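Local coordinates for lactaldehyde dehydrogenase (Methanocaldococcus jannaschii, PDB 3PQA), which oxidises lactaldehyde to lactate with NAD, which it prefers to NADP, in the biosynthesis of coenzyme F420, at residues Ala136-Asn141 / Asn145-Lys150; Val95-Gly100 / Arg428-Pro433; Glu175-Ile180 / Gly192-Leu197. All coordinates share one frame; numbering follows the deposited sequence.

Contact 1 of 3, residues Ala136-Asn141 / Asn145-Lys150; sequences AITPFN and NLSAHK
Lys150, Thr138 and Leu146 carry this contact, in which helix 145-150 lies almost antiparallel to strand 136-138, with axes 165° apart and 8.5 Å from each other. The pairing is the first half of a beta-alpha-beta unit in the Rossmann-like NAD-binding domain of the aldehyde dehydrogenase family. Lys150 reaches across the strand with its aliphatic chain. Its CD lies 3.8 Å from Ala136 CB, and its CE passes 3.5 Å from Ile137 O and also meets the methyl of Thr138. The chain stays extended until chi4 (-63°), where it bends and delivers NZ to Glu445, in a salt bridge, and to the hydroxyls of Ser218 and Thr220. Thr138 turns its two branches to different tasks. With chi1 at 53°, OG1 is directed between backbone N and carbonyl carbon and hydrogen bonds to His163 NE2. CG2 faces the helix and packs 3.7 Å from Ser147 CA. Ser147 OG bonds to Pro143 O in the preceding loop and lies 3.5 Å from Thr138 CG2. Further along, Leu146 crosses the Pro139 ring at about a right angle. Its CD1 presses to 3.4 Å from Pro139 CG, closer than ordinary van der Waals contact, and sits 3.8 Å from Asn141 OD1. The ND2 end of that amide is taken up by Gln273 O. The side chains of Pro139 and Lys150 lie near Gly221, a probable NAD-binding residue, and Glu241, a probable active-site residue, respectively. Between the two segments the chemistry is thus mainly apolar, while the polar ends of Lys150, Thr138 and Asn141 are satisfied by residues beyond them. The lysine in particular is held along its length by packing and at its buried ammonium by a carboxylate and two hydroxyls.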
ATOM      1  N   ALA B 136     -23.731  -9.417  12.976  1.00 10.85           N
ATOM      2  CA  ALA B 136     -23.495  -8.071  13.499  1.00 11.11           C
ATOM      3  C   ALA B 136     -24.351  -7.856  14.739  1.00 11.22           C
ATOM      4  O   ALA B 136     -25.555  -8.103  14.724  1.00 11.60           O
ATOM      5  CB  ALA B 136     -23.835  -7.031  12.434  1.00 11.89           C
ATOM      6  N   ILE B 137     -23.726  -7.430  15.827  1.00 11.84           N
ATOM      7  CA  ILE B 137     -24.463  -7.173  17.065  1.00 12.45           C
ATOM      8  C   ILE B 137     -24.115  -5.747  17.473  1.00 11.85           C
ATOM      9  O   ILE B 137     -22.953  -5.447  17.737  1.00 11.85           O
ATOM     10  CB  ILE B 137     -24.141  -8.233  18.151  1.00 14.35           C
ATOM     11  CG1 ILE B 137     -24.514  -9.647  17.649  1.00 14.76           C
ATOM     12  CG2 ILE B 137     -24.858  -7.896  19.459  1.00 14.87           C
ATOM     13  CD1 ILE B 137     -24.088 -10.782  18.588  1.00 14.62           C
ATOM     14  N   THR B 138     -25.122  -4.878  17.476  1.00 11.84           N
ATOM     15  CA  THR B 138     -24.893  -3.442  17.552  1.00 12.42           C
ATOM     16  C   THR B 138     -25.455  -2.850  18.838  1.00 12.49           C
ATOM     17  O   THR B 138     -26.384  -3.409  19.420  1.00 12.54           O
ATOM     18  CB  THR B 138     -25.489  -2.720  16.337  1.00 13.35           C
ATOM     19  OG1 THR B 138     -26.867  -3.090  16.183  1.00 14.36           O
ATOM     20  CG2 THR B 138     -24.709  -3.102  15.065  1.00 14.32           C
ATOM     21  N   PRO B 139     -24.886  -1.717  19.286  1.00 12.92           N
ATOM     22  CA  PRO B 139     -25.171  -1.168  20.595  1.00 13.01           C
ATOM     23  C   PRO B 139     -26.285  -0.119  20.564  1.00 12.94           C
ATOM     24  O   PRO B 139     -26.675   0.338  19.494  1.00 13.67           O
ATOM     25  CB  PRO B 139     -23.840  -0.500  20.954  1.00 13.06           C
ATOM     26  CG  PRO B 139     -23.396   0.059  19.681  1.00 13.40           C
ATOM     27  CD  PRO B 139     -23.774  -0.982  18.636  1.00 12.99           C
ATOM     28  N   PHE B 140     -26.760   0.269  21.746  1.00 12.51           N
ATOM     29  CA  PHE B 140     -27.860   1.214  21.872  1.00 13.08           C
ATOM     30  C   PHE B 140     -27.432   2.669  21.606  1.00 12.89           C
ATOM     31  O   PHE B 140     -28.280   3.512  21.321  1.00 12.58           O
ATOM     32  CB  PHE B 140     -28.495   1.114  23.278  1.00 14.77           C
ATOM     33  CG  PHE B 140     -27.680   1.796  24.365  1.00 15.22           C
ATOM     34  CD1 PHE B 140     -27.709   3.187  24.516  1.00 15.00           C
ATOM     35  CD2 PHE B 140     -26.862   1.054  25.214  1.00 15.00           C
ATOM     36  CE1 PHE B 140     -26.955   3.823  25.495  1.00 15.25           C
ATOM     37  CE2 PHE B 140     -26.112   1.682  26.207  1.00 15.28           C
ATOM     38  CZ  PHE B 140     -26.151   3.068  26.343  1.00 15.09           C
ATOM     39  N   ASN B 141     -26.133   2.962  21.714  1.00 13.07           N
ATOM     40  CA  ASN B 141     -25.686   4.362  21.875  1.00 13.12           C
ATOM     41  C   ASN B 141     -25.497   5.158  20.581  1.00 13.24           C
ATOM     42  O   ASN B 141     -25.868   6.337  20.508  1.00 13.26           O
ATOM     43  CB  ASN B 141     -24.449   4.465  22.803  1.00 14.16           C
ATOM     44  CG  ASN B 141     -23.239   3.702  22.278  1.00 13.33           C
ATOM     45  OD1 ASN B 141     -23.356   2.815  21.425  1.00 14.31           O
ATOM     46  ND2 ASN B 141     -22.053   4.064  22.778  1.00 14.28           N
ATOM     47  N   ASN B 145     -25.160   4.834  13.185  1.00 13.69           N
ATOM     48  CA  ASN B 145     -23.804   4.804  12.607  1.00 14.20           C
ATOM     49  C   ASN B 145     -22.996   3.546  12.954  1.00 12.55           C
ATOM     50  O   ASN B 145     -22.234   3.060  12.122  1.00 12.07           O
ATOM     51  CB  ASN B 145     -23.001   6.089  12.888  1.00 15.86           C
ATOM     52  CG  ASN B 145     -21.785   6.244  11.955  1.00 15.95           C
ATOM     53  OD1 ASN B 145     -21.853   5.932  10.755  1.00 15.95           O
ATOM     54  ND2 ASN B 145     -20.681   6.721  12.501  1.00 15.99           N
ATOM     55  N   LEU B 146     -23.155   3.009  14.164  1.00 12.42           N
ATOM     56  CA  LEU B 146     -22.412   1.798  14.501  1.00 13.56           C
ATOM     57  C   LEU B 146     -22.971   0.558  13.791  1.00 13.06           C
ATOM     58  O   LEU B 146     -22.234  -0.393  13.561  1.00 13.80           O
ATOM     59  CB  LEU B 146     -22.268   1.590  16.010  1.00 15.98           C
ATOM     60  CG  LEU B 146     -21.386   2.626  16.721  1.00 16.00           C
ATOM     61  CD1 LEU B 146     -21.310   2.353  18.223  1.00 16.35           C
ATOM     62  CD2 LEU B 146     -19.977   2.690  16.126  1.00 16.30           C
ATOM     63  N   SER B 147     -24.266   0.578  13.453  1.00 12.39           N
ATOM     64  CA  SER B 147     -24.826  -0.406  12.506  1.00 11.98           C
ATOM     65  C   SER B 147     -24.234  -0.213  11.105  1.00 11.55           C
ATOM     66  O   SER B 147     -23.855  -1.193  10.450  1.00 11.92           O
ATOM     67  CB  SER B 147     -26.357  -0.345  12.472  1.00 12.75           C
ATOM     68  OG  SER B 147     -26.905  -0.797  13.713  1.00 13.71           O
ATOM     69  N   ALA B 148     -24.128   1.048  10.665  1.00 10.56           N
ATOM     70  CA  ALA B 148     -23.580   1.355   9.346  1.00  9.81           C
ATOM     71  C   ALA B 148     -22.129   0.850   9.239  1.00  9.05           C
ATOM     72  O   ALA B 148     -21.709   0.343   8.199  1.00  9.28           O
ATOM     73  CB  ALA B 148     -23.670   2.861   9.039  1.00 11.22           C
ATOM     74  N   HIS B 149     -21.384   0.976  10.328  1.00  8.92           N
ATOM     75  CA  HIS B 149     -19.979   0.533  10.352  1.00  9.22           C
ATOM     76  C   HIS B 149     -19.806  -0.975  10.265  1.00  9.35           C
ATOM     77  O   HIS B 149     -18.688  -1.444  10.048  1.00  9.46           O
ATOM     78  CB  HIS B 149     -19.249   1.093  11.574  1.00 12.03           C
ATOM     79  CG  HIS B 149     -18.633   2.431  11.327  1.00 12.70           C
ATOM     80  ND1 HIS B 149     -17.562   2.604  10.482  1.00 12.52           N
ATOM     81  CD2 HIS B 149     -18.948   3.660  11.800  1.00 12.50           C
ATOM     82  CE1 HIS B 149     -17.232   3.884  10.456  1.00 12.73           C
ATOM     83  NE2 HIS B 149     -18.053   4.546  11.250  1.00 12.79           N
ATOM     84  N   LYS B 150     -20.893  -1.738  10.440  1.00 10.02           N
ATOM     85  CA  LYS B 150     -20.844  -3.183  10.229  1.00 11.68           C
ATOM     86  C   LYS B 150     -21.540  -3.609   8.935  1.00  9.90           C
ATOM     87  O   LYS B 150     -21.010  -4.430   8.179  1.00 10.78           O
ATOM     88  CB  LYS B 150     -21.463  -3.934  11.410  1.00 16.11           C
ATOM     89  CG  LYS B 150     -20.781  -3.658  12.752  1.00 17.46           C
ATOM     90  CD  LYS B 150     -21.308  -4.574  13.851  1.00 17.65           C
ATOM     91  CE  LYS B 150     -20.863  -4.081  15.249  1.00 17.92           C
ATOM     92  NZ  LYS B 150     -19.372  -4.113  15.406  1.00 18.08           N
TER

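Contact 2 of 3, residues Val95-Gly100 / Arg428-Pro433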
ATOM      1  N   VAL B  95     -26.631  10.857  12.232  1.00 11.94           N
ATOM      2  CA  VAL B  95     -27.261  10.549  10.941  1.00 12.05           C
ATOM      3  C   VAL B  95     -26.343  10.942   9.775  1.00 11.46           C
ATOM      4  O   VAL B  95     -26.164  10.158   8.834  1.00 11.87           O
ATOM      5  CB  VAL B  95     -28.657  11.192  10.752  1.00 13.23           C
ATOM      6  CG1 VAL B  95     -29.212  10.802   9.389  1.00 14.23           C
ATOM      7  CG2 VAL B  95     -29.630  10.751  11.847  1.00 14.29           C
ATOM      8  N   GLU B  96     -25.761  12.141   9.853  1.00 12.35           N
ATOM      9  CA  GLU B  96     -24.823  12.618   8.831  1.00 13.66           C
ATOM     10  C   GLU B  96     -23.604  11.679   8.691  1.00 13.13           C
ATOM     11  O   GLU B  96     -23.186  11.353   7.563  1.00 13.66           O
ATOM     12  CB  GLU B  96     -24.399  14.063   9.124  1.00 18.95           C
ATOM     13  CG  GLU B  96     -23.699  14.770   7.967  1.00 22.59           C
ATOM     14  CD  GLU B  96     -24.616  15.049   6.774  1.00 20.10           C
ATOM     15  OE1 GLU B  96     -25.841  15.234   6.967  1.00 22.78           O
ATOM     16  OE2 GLU B  96     -24.101  15.112   5.633  1.00 22.91           O
ATOM     17  N   ARG B  97     -23.061  11.209   9.816  1.00 12.01           N
ATOM     18  CA  ARG B  97     -21.957  10.242   9.780  1.00 13.07           C
ATOM     19  C   ARG B  97     -22.350   8.950   9.057  1.00 11.00           C
ATOM     20  O   ARG B  97     -21.565   8.400   8.275  1.00 11.59           O
ATOM     21  CB  ARG B  97     -21.486   9.875  11.184  1.00 21.01           C
ATOM     22  CG  ARG B  97     -21.310  11.032  12.104  1.00 25.05           C
ATOM     23  CD  ARG B  97     -19.922  11.510  12.125  1.00 23.93           C
ATOM     24  NE  ARG B  97     -19.116  10.741  13.068  1.00 26.49           N
ATOM     25  CZ  ARG B  97     -17.930  11.142  13.521  1.00 25.13           C
ATOM     26  NH1 ARG B  97     -17.248  10.380  14.358  1.00 27.17           N
ATOM     27  NH2 ARG B  97     -17.431  12.316  13.140  1.00 27.15           N
ATOM     28  N   SER B  98     -23.552   8.446   9.357  1.00 10.53           N
ATOM     29  CA  SER B  98     -24.020   7.194   8.757  1.00 10.98           C
ATOM     30  C   SER B  98     -24.115   7.280   7.238  1.00 10.86           C
ATOM     31  O   SER B  98     -23.808   6.302   6.555  1.00 11.35           O
ATOM     32  CB  SER B  98     -25.340   6.725   9.401  1.00 12.75           C
ATOM     33  OG  SER B  98     -26.452   7.452   8.913  1.00 16.33           O
ATOM     34  N   ILE B  99     -24.512   8.450   6.725  1.00 11.68           N
ATOM     35  CA  ILE B  99     -24.553   8.683   5.268  1.00 12.53           C
ATOM     36  C   ILE B  99     -23.137   8.512   4.725  1.00 11.23           C
ATOM     37  O   ILE B  99     -22.922   7.793   3.731  1.00 12.05           O
ATOM     38  CB  ILE B  99     -25.091  10.093   4.919  1.00 14.11           C
ATOM     39  CG1 ILE B  99     -26.535  10.241   5.418  1.00 14.16           C
ATOM     40  CG2 ILE B  99     -25.046  10.333   3.428  1.00 14.21           C
ATOM     41  CD1 ILE B  99     -26.998  11.693   5.547  1.00 14.44           C
ATOM     42  N   GLY B 100     -22.184   9.155   5.398  1.00 10.56           N
ATOM     43  CA  GLY B 100     -20.772   9.065   5.019  1.00 11.08           C
ATOM     44  C   GLY B 100     -20.213   7.643   5.031  1.00 11.05           C
ATOM     45  O   GLY B 100     -19.445   7.260   4.145  1.00 11.82           O
ATOM     46  N   ARG B 428     -12.986  10.532  17.142  1.00 14.23           N
ATOM     47  CA  ARG B 428     -12.878   9.471  16.141  1.00 14.69           C
ATOM     48  C   ARG B 428     -13.219  10.028  14.766  1.00 14.62           C
ATOM     49  O   ARG B 428     -14.346  10.465  14.538  1.00 15.50           O
ATOM     50  CB  ARG B 428     -13.812   8.295  16.456  1.00 16.38           C
ATOM     51  CG  ARG B 428     -13.772   7.213  15.381  1.00 17.49           C
ATOM     52  CD  ARG B 428     -14.982   6.321  15.448  1.00 17.19           C
ATOM     53  NE  ARG B 428     -14.887   5.241  14.456  1.00 17.87           N
ATOM     54  CZ  ARG B 428     -15.700   4.192  14.387  1.00 17.56           C
ATOM     55  NH1 ARG B 428     -16.706   4.035  15.262  1.00 18.00           N
ATOM     56  NH2 ARG B 428     -15.494   3.275  13.447  1.00 18.02           N
ATOM     57  N   GLN B 429     -12.252  10.027  13.854  1.00 13.82           N
ATOM     58  CA  GLN B 429     -12.542  10.399  12.467  1.00 13.25           C
ATOM     59  C   GLN B 429     -13.020   9.115  11.827  1.00 12.82           C
ATOM     60  O   GLN B 429     -12.348   8.084  11.943  1.00 13.01           O
ATOM     61  CB  GLN B 429     -11.296  10.947  11.773  1.00 14.58           C
ATOM     62  CG  GLN B 429     -11.560  11.506  10.376  1.00 15.03           C
ATOM     63  CD  GLN B 429     -10.399  12.335   9.904  1.00 14.90           C
ATOM     64  OE1 GLN B 429     -10.140  13.409  10.441  1.00 15.12           O
ATOM     65  NE2 GLN B 429      -9.665  11.822   8.920  1.00 15.11           N
ATOM     66  N   ASP B 430     -14.186   9.137  11.175  1.00 13.12           N
ATOM     67  CA  ASP B 430     -14.795   7.851  10.772  1.00 14.33           C
ATOM     68  C   ASP B 430     -13.913   7.019   9.836  1.00 12.26           C
ATOM     69  O   ASP B 430     -14.012   5.789   9.832  1.00 12.48           O
ATOM     70  CB  ASP B 430     -16.229   8.013  10.212  1.00 17.32           C
ATOM     71  CG  ASP B 430     -17.337   7.692  11.254  1.00 17.80           C
ATOM     72  OD1 ASP B 430     -17.062   7.290  12.396  1.00 17.80           O
ATOM     73  OD2 ASP B 430     -18.519   7.818  10.909  1.00 17.91           O
ATOM     74  N   ASN B 431     -13.056   7.666   9.051  1.00 11.80           N
ATOM     75  CA  ASN B 431     -12.175   6.922   8.116  1.00 11.81           C
ATOM     76  C   ASN B 431     -10.840   6.419   8.694  1.00 10.95           C
ATOM     77  O   ASN B 431     -10.011   5.870   7.957  1.00 10.76           O
ATOM     78  CB  ASN B 431     -11.930   7.706   6.811  1.00 13.26           C
ATOM     79  CG  ASN B 431     -10.960   8.855   6.989  1.00 13.13           C
ATOM     80  OD1 ASN B 431     -10.744   9.326   8.093  1.00 13.40           O
ATOM     81  ND2 ASN B 431     -10.394   9.337   5.877  1.00 13.56           N
ATOM     82  N   MET B 432     -10.647   6.577  10.011  1.00 10.77           N
ATOM     83  CA  MET B 432      -9.404   6.118  10.653  1.00  9.84           C
ATOM     84  C   MET B 432      -9.577   4.691  11.189  1.00 10.59           C
ATOM     85  O   MET B 432     -10.700   4.311  11.501  1.00 11.54           O
ATOM     86  CB  MET B 432      -8.994   7.094  11.779  1.00  7.82           C
ATOM     87  CG  MET B 432      -9.676   6.879  13.136  1.00  8.91           C
ATOM     88  SD  MET B 432      -9.199   8.175  14.360  1.00  6.10           S
ATOM     89  CE  MET B 432      -9.646   7.265  15.860  1.00  8.57           C
ATOM     90  N   PRO B 433      -8.481   3.905  11.284  1.00 10.87           N
ATOM     91  CA  PRO B 433      -8.675   2.586  11.922  1.00 10.99           C
ATOM     92  C   PRO B 433      -8.992   2.815  13.387  1.00 11.39           C
ATOM     93  O   PRO B 433      -8.348   3.639  14.035  1.00 12.60           O
ATOM     94  CB  PRO B 433      -7.325   1.881  11.734  1.00 11.44           C
ATOM     95  CG  PRO B 433      -6.326   2.982  11.514  1.00 12.00           C
ATOM     96  CD  PRO B 433      -7.089   4.120  10.850  1.00 11.43           C
TER
HETATM   97  O   HOH W   1     -18.838   9.203   8.306  1.00 28.29           O
HETATM   98  O   HOH W   2     -14.467  13.566  13.746  1.00 36.50           O
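Arg97, on helix 95-100, and Asp430, at the second position of a type I beta turn from Gln429 to Met432, bring the two backbones nearest, their CA atoms 7.6 Å apart. The turn is closed by Met432 N bonding to Gln429 O. Across the gap Arg97, Arg428 and Asp430 make a salt-bridge network. The Arg97 chain, bent at chi2 (-95°) and chi3, brings its guanidinium to the loop, where NH1 donates to Arg428 O at 2.9 Å. That oxygen lies at the edge of the group, somewhat out of its plane, and the N-H...O angle of 145° is bent. Asp430 instead comes over one face of the guanidinium, its carboxylate plane turned 49° from it. OD1 is 3.7 Å from Arg97 NH1, a long salt bridge in which no N-H is aimed at the oxygen. Arg428 NE makes a similarly long ionic contact with OD1, so this oxygen sits between two positive groups, consistent with a stabilised negative charge. The same carboxylate receives Asn145 ND2 and a weak bond from His149. Next to it, Gln429 bonds to Ser119 and Pro118 of a second subunit, and Asn431 to Glu111 of a third. A single water bridges the segments, donating to Arg97 O at 2.8 Å and to Asp430 OD2 at 3.0 Å.

Contact 3 of 3, residues Glu175-Ile180 / Gly192-Leu197; sequences ELAKII and GVYNLL
Helix 175-180 and strand 194-196 belong to a beta-alpha-beta unit running from strand 160-165 through helix 171-186, and here Ala177 and Ile180 of the helix meet Tyr194 and Leu196 of the returning strand. The axes run 158° apart, nearly antiparallel, at a closest approach of 9.2 Å. Tyr194 does most of the work. Its CG stands opposite the backbone N across the first torsion (chi1 171°), which projects the ring off the strand and under the helix. Ile180 comes down on the ring face at about a right angle: CD1 is 3.9 Å from the Tyr194 ring centroid and only 11° off the ring normal, a well-centred CH-pi contact. The other branch, CG2, packs 3.9 Å from Tyr194 CG, at the root of the ring. Ala177 comes to the edge instead, with CB 3.8 Å from Tyr194 CE2. The same methyl is 3.8 Å from Leu196 CD2, so it fits between the tyrosine ring and the leucine. Ile151 of helix 145-156 also packs on both Ile180 and Tyr194, and the phenol OH hydrogen bonds to His163 ND1 on the neighbouring strand. No hydrogen bond joins the two segments. Helix and strand are held together here by apolar and CH-pi packing, while the one polar atom of the ring is satisfied from within the sheet.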
ATOM      1  N   GLU B 175     -35.842   1.109  11.112  1.00 12.17           N
ATOM      2  CA  GLU B 175     -35.913   2.045   9.993  1.00 13.35           C
ATOM      3  C   GLU B 175     -34.818   1.809   8.956  1.00 12.70           C
ATOM      4  O   GLU B 175     -35.078   1.871   7.753  1.00 12.11           O
ATOM      5  CB  GLU B 175     -35.902   3.492  10.469  1.00 17.08           C
ATOM      6  CG  GLU B 175     -37.226   3.946  11.145  1.00 18.85           C
ATOM      7  CD  GLU B 175     -38.470   3.489  10.394  1.00 17.97           C
ATOM      8  OE1 GLU B 175     -38.669   3.886   9.222  1.00 19.00           O
ATOM      9  OE2 GLU B 175     -39.248   2.702  10.977  1.00 18.98           O
ATOM     10  N   LEU B 176     -33.600   1.541   9.431  1.00 12.49           N
ATOM     11  CA  LEU B 176     -32.486   1.258   8.516  1.00 12.16           C
ATOM     12  C   LEU B 176     -32.748  -0.027   7.731  1.00 11.92           C
ATOM     13  O   LEU B 176     -32.428  -0.103   6.542  1.00 12.45           O
ATOM     14  CB  LEU B 176     -31.153   1.187   9.269  1.00 13.48           C
ATOM     15  CG  LEU B 176     -29.899   0.853   8.444  1.00 13.36           C
ATOM     16  CD1 LEU B 176     -29.635   1.925   7.383  1.00 13.58           C
ATOM     17  CD2 LEU B 176     -28.692   0.690   9.363  1.00 13.60           C
ATOM     18  N   ALA B 177     -33.328  -1.030   8.394  1.00 11.75           N
ATOM     19  CA  ALA B 177     -33.648  -2.314   7.761  1.00 12.12           C
ATOM     20  C   ALA B 177     -34.637  -2.145   6.599  1.00 12.34           C
ATOM     21  O   ALA B 177     -34.452  -2.741   5.528  1.00 12.18           O
ATOM     22  CB  ALA B 177     -34.185  -3.308   8.792  1.00 12.68           C
ATOM     23  N   LYS B 178     -35.676  -1.331   6.818  1.00 13.05           N
ATOM     24  CA  LYS B 178     -36.611  -0.953   5.753  1.00 14.33           C
ATOM     25  C   LYS B 178     -35.878  -0.274   4.585  1.00 13.02           C
ATOM     26  O   LYS B 178     -36.125  -0.597   3.419  1.00 13.09           O
ATOM     27  CB  LYS B 178     -37.698  -0.027   6.300  1.00 18.55           C
ATOM     28  CG  LYS B 178     -38.652  -0.694   7.276  1.00 18.89           C
ATOM     29  CD  LYS B 178     -39.589   0.353   7.856  1.00 19.81           C
ATOM     30  CE  LYS B 178     -40.484  -0.223   8.934  1.00 19.26           C
ATOM     31  NZ  LYS B 178     -41.270   0.879   9.557  1.00 20.34           N
ATOM     32  N   ILE B 179     -34.978   0.657   4.914  1.00 12.74           N
ATOM     33  CA  ILE B 179     -34.134   1.331   3.911  1.00 13.68           C
ATOM     34  C   ILE B 179     -33.276   0.340   3.105  1.00 13.49           C
ATOM     35  O   ILE B 179     -33.212   0.426   1.869  1.00 13.27           O
ATOM     36  CB  ILE B 179     -33.250   2.433   4.565  1.00 15.60           C
ATOM     37  CG1 ILE B 179     -34.094   3.677   4.864  1.00 16.36           C
ATOM     38  CG2 ILE B 179     -32.038   2.792   3.685  1.00 16.38           C
ATOM     39  CD1 ILE B 179     -33.405   4.700   5.757  1.00 16.20           C
ATOM     40  N   ILE B 180     -32.639  -0.604   3.800  1.00 13.96           N
ATOM     41  CA  ILE B 180     -31.849  -1.660   3.144  1.00 14.84           C
ATOM     42  C   ILE B 180     -32.753  -2.515   2.251  1.00 14.80           C
ATOM     43  O   ILE B 180     -32.418  -2.773   1.093  1.00 14.72           O
ATOM     44  CB  ILE B 180     -31.096  -2.550   4.180  1.00 16.06           C
ATOM     45  CG1 ILE B 180     -30.014  -1.724   4.880  1.00 16.13           C
ATOM     46  CG2 ILE B 180     -30.478  -3.800   3.502  1.00 16.07           C
ATOM     47  CD1 ILE B 180     -29.509  -2.287   6.190  1.00 16.16           C
ATOM     48  N   GLY B 192     -33.447 -11.729   1.656  1.00 13.92           N
ATOM     49  CA  GLY B 192     -32.793 -12.649   2.589  1.00 13.20           C
ATOM     50  C   GLY B 192     -31.298 -12.465   2.812  1.00 11.88           C
ATOM     51  O   GLY B 192     -30.726 -13.104   3.693  1.00 12.40           O
ATOM     52  N   VAL B 193     -30.671 -11.598   2.022  1.00 11.62           N
ATOM     53  CA  VAL B 193     -29.244 -11.293   2.204  1.00 11.62           C
ATOM     54  C   VAL B 193     -28.954 -10.441   3.453  1.00 11.17           C
ATOM     55  O   VAL B 193     -27.835 -10.462   3.973  1.00 11.15           O
ATOM     56  CB  VAL B 193     -28.589 -10.642   0.948  1.00 12.24           C
ATOM     57  CG1 VAL B 193     -28.814 -11.490  -0.305  1.00 12.65           C
ATOM     58  CG2 VAL B 193     -29.069  -9.213   0.756  1.00 12.75           C
ATOM     59  N   TYR B 194     -29.959  -9.696   3.916  1.00 11.38           N
ATOM     60  CA  TYR B 194     -29.858  -8.915   5.150  1.00 12.29           C
ATOM     61  C   TYR B 194     -31.058  -9.193   6.048  1.00 12.81           C
ATOM     62  O   TYR B 194     -32.210  -9.095   5.602  1.00 13.64           O
ATOM     63  CB  TYR B 194     -29.738  -7.413   4.866  1.00 13.64           C
ATOM     64  CG  TYR B 194     -29.868  -6.612   6.146  1.00 13.93           C
ATOM     65  CD1 TYR B 194     -28.765  -6.414   6.978  1.00 13.79           C
ATOM     66  CD2 TYR B 194     -31.114  -6.119   6.559  1.00 13.79           C
ATOM     67  CE1 TYR B 194     -28.893  -5.714   8.176  1.00 14.02           C
ATOM     68  CE2 TYR B 194     -31.258  -5.425   7.750  1.00 13.98           C
ATOM     69  CZ  TYR B 194     -30.154  -5.225   8.559  1.00 13.89           C
ATOM     70  OH  TYR B 194     -30.292  -4.536   9.746  1.00 14.02           O
ATOM     71  N   ASN B 195     -30.784  -9.519   7.309  1.00 13.14           N
ATOM     72  CA  ASN B 195     -31.825  -9.942   8.236  1.00 13.50           C
ATOM     73  C   ASN B 195     -31.704  -9.249   9.594  1.00 12.84           C
ATOM     74  O   ASN B 195     -30.773  -9.516  10.350  1.00 13.10           O
ATOM     75  CB  ASN B 195     -31.772 -11.460   8.438  1.00 15.41           C
ATOM     76  CG  ASN B 195     -31.742 -12.241   7.118  1.00 15.10           C
ATOM     77  OD1 ASN B 195     -32.790 -12.628   6.601  1.00 15.75           O
ATOM     78  ND2 ASN B 195     -30.541 -12.471   6.570  1.00 15.65           N
ATOM     79  N   LEU B 196     -32.660  -8.377   9.909  1.00 13.08           N
ATOM     80  CA  LEU B 196     -32.703  -7.754  11.227  1.00 13.78           C
ATOM     81  C   LEU B 196     -33.469  -8.662  12.181  1.00 13.91           C
ATOM     82  O   LEU B 196     -34.627  -9.014  11.925  1.00 14.57           O
ATOM     83  CB  LEU B 196     -33.339  -6.364  11.156  1.00 14.79           C
ATOM     84  CG  LEU B 196     -33.257  -5.509  12.428  1.00 15.22           C
ATOM     85  CD1 LEU B 196     -31.858  -4.898  12.684  1.00 14.91           C
ATOM     86  CD2 LEU B 196     -34.316  -4.411  12.378  1.00 14.93           C
ATOM     87  N   LEU B 197     -32.801  -9.058  13.258  1.00 13.87           N
ATOM     88  CA  LEU B 197     -33.349  -9.994  14.238  1.00 13.77           C
ATOM     89  C   LEU B 197     -33.471  -9.313  15.610  1.00 13.04           C
ATOM     90  O   LEU B 197     -32.477  -9.159  16.347  1.00 13.26           O
ATOM     91  CB  LEU B 197     -32.475 -11.254  14.327  1.00 14.82           C
ATOM     92  CG  LEU B 197     -32.105 -11.995  13.039  1.00 15.00           C
ATOM     93  CD1 LEU B 197     -31.357 -13.277  13.375  1.00 14.99           C
ATOM     94  CD2 LEU B 197     -33.356 -12.292  12.194  1.00 14.97           C
TER

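Overall arrangement
From the N terminus, helix 88-111 supplies the first segment of contact 2, whose partner comes after 327 intervening residues. Within that long span two local closures follow in series. Contact 1 spans just three residues as strand 122-138 turns into helix 145-156; contact 3 spans eleven, where helix 171-186 leads back to strand 194-196. Both pack helices on the same mixed sheet, in consecutive beta-alpha-beta units sharing strand 160-165, and they meet where Ser147 CB lies 4.0 Å from Leu176 CD2. Contact 2 ties this domain to the late loop 428-433, and touches contact 1 through helix 145-156, but stays about 7 Å from contact 3 at the nearest atoms.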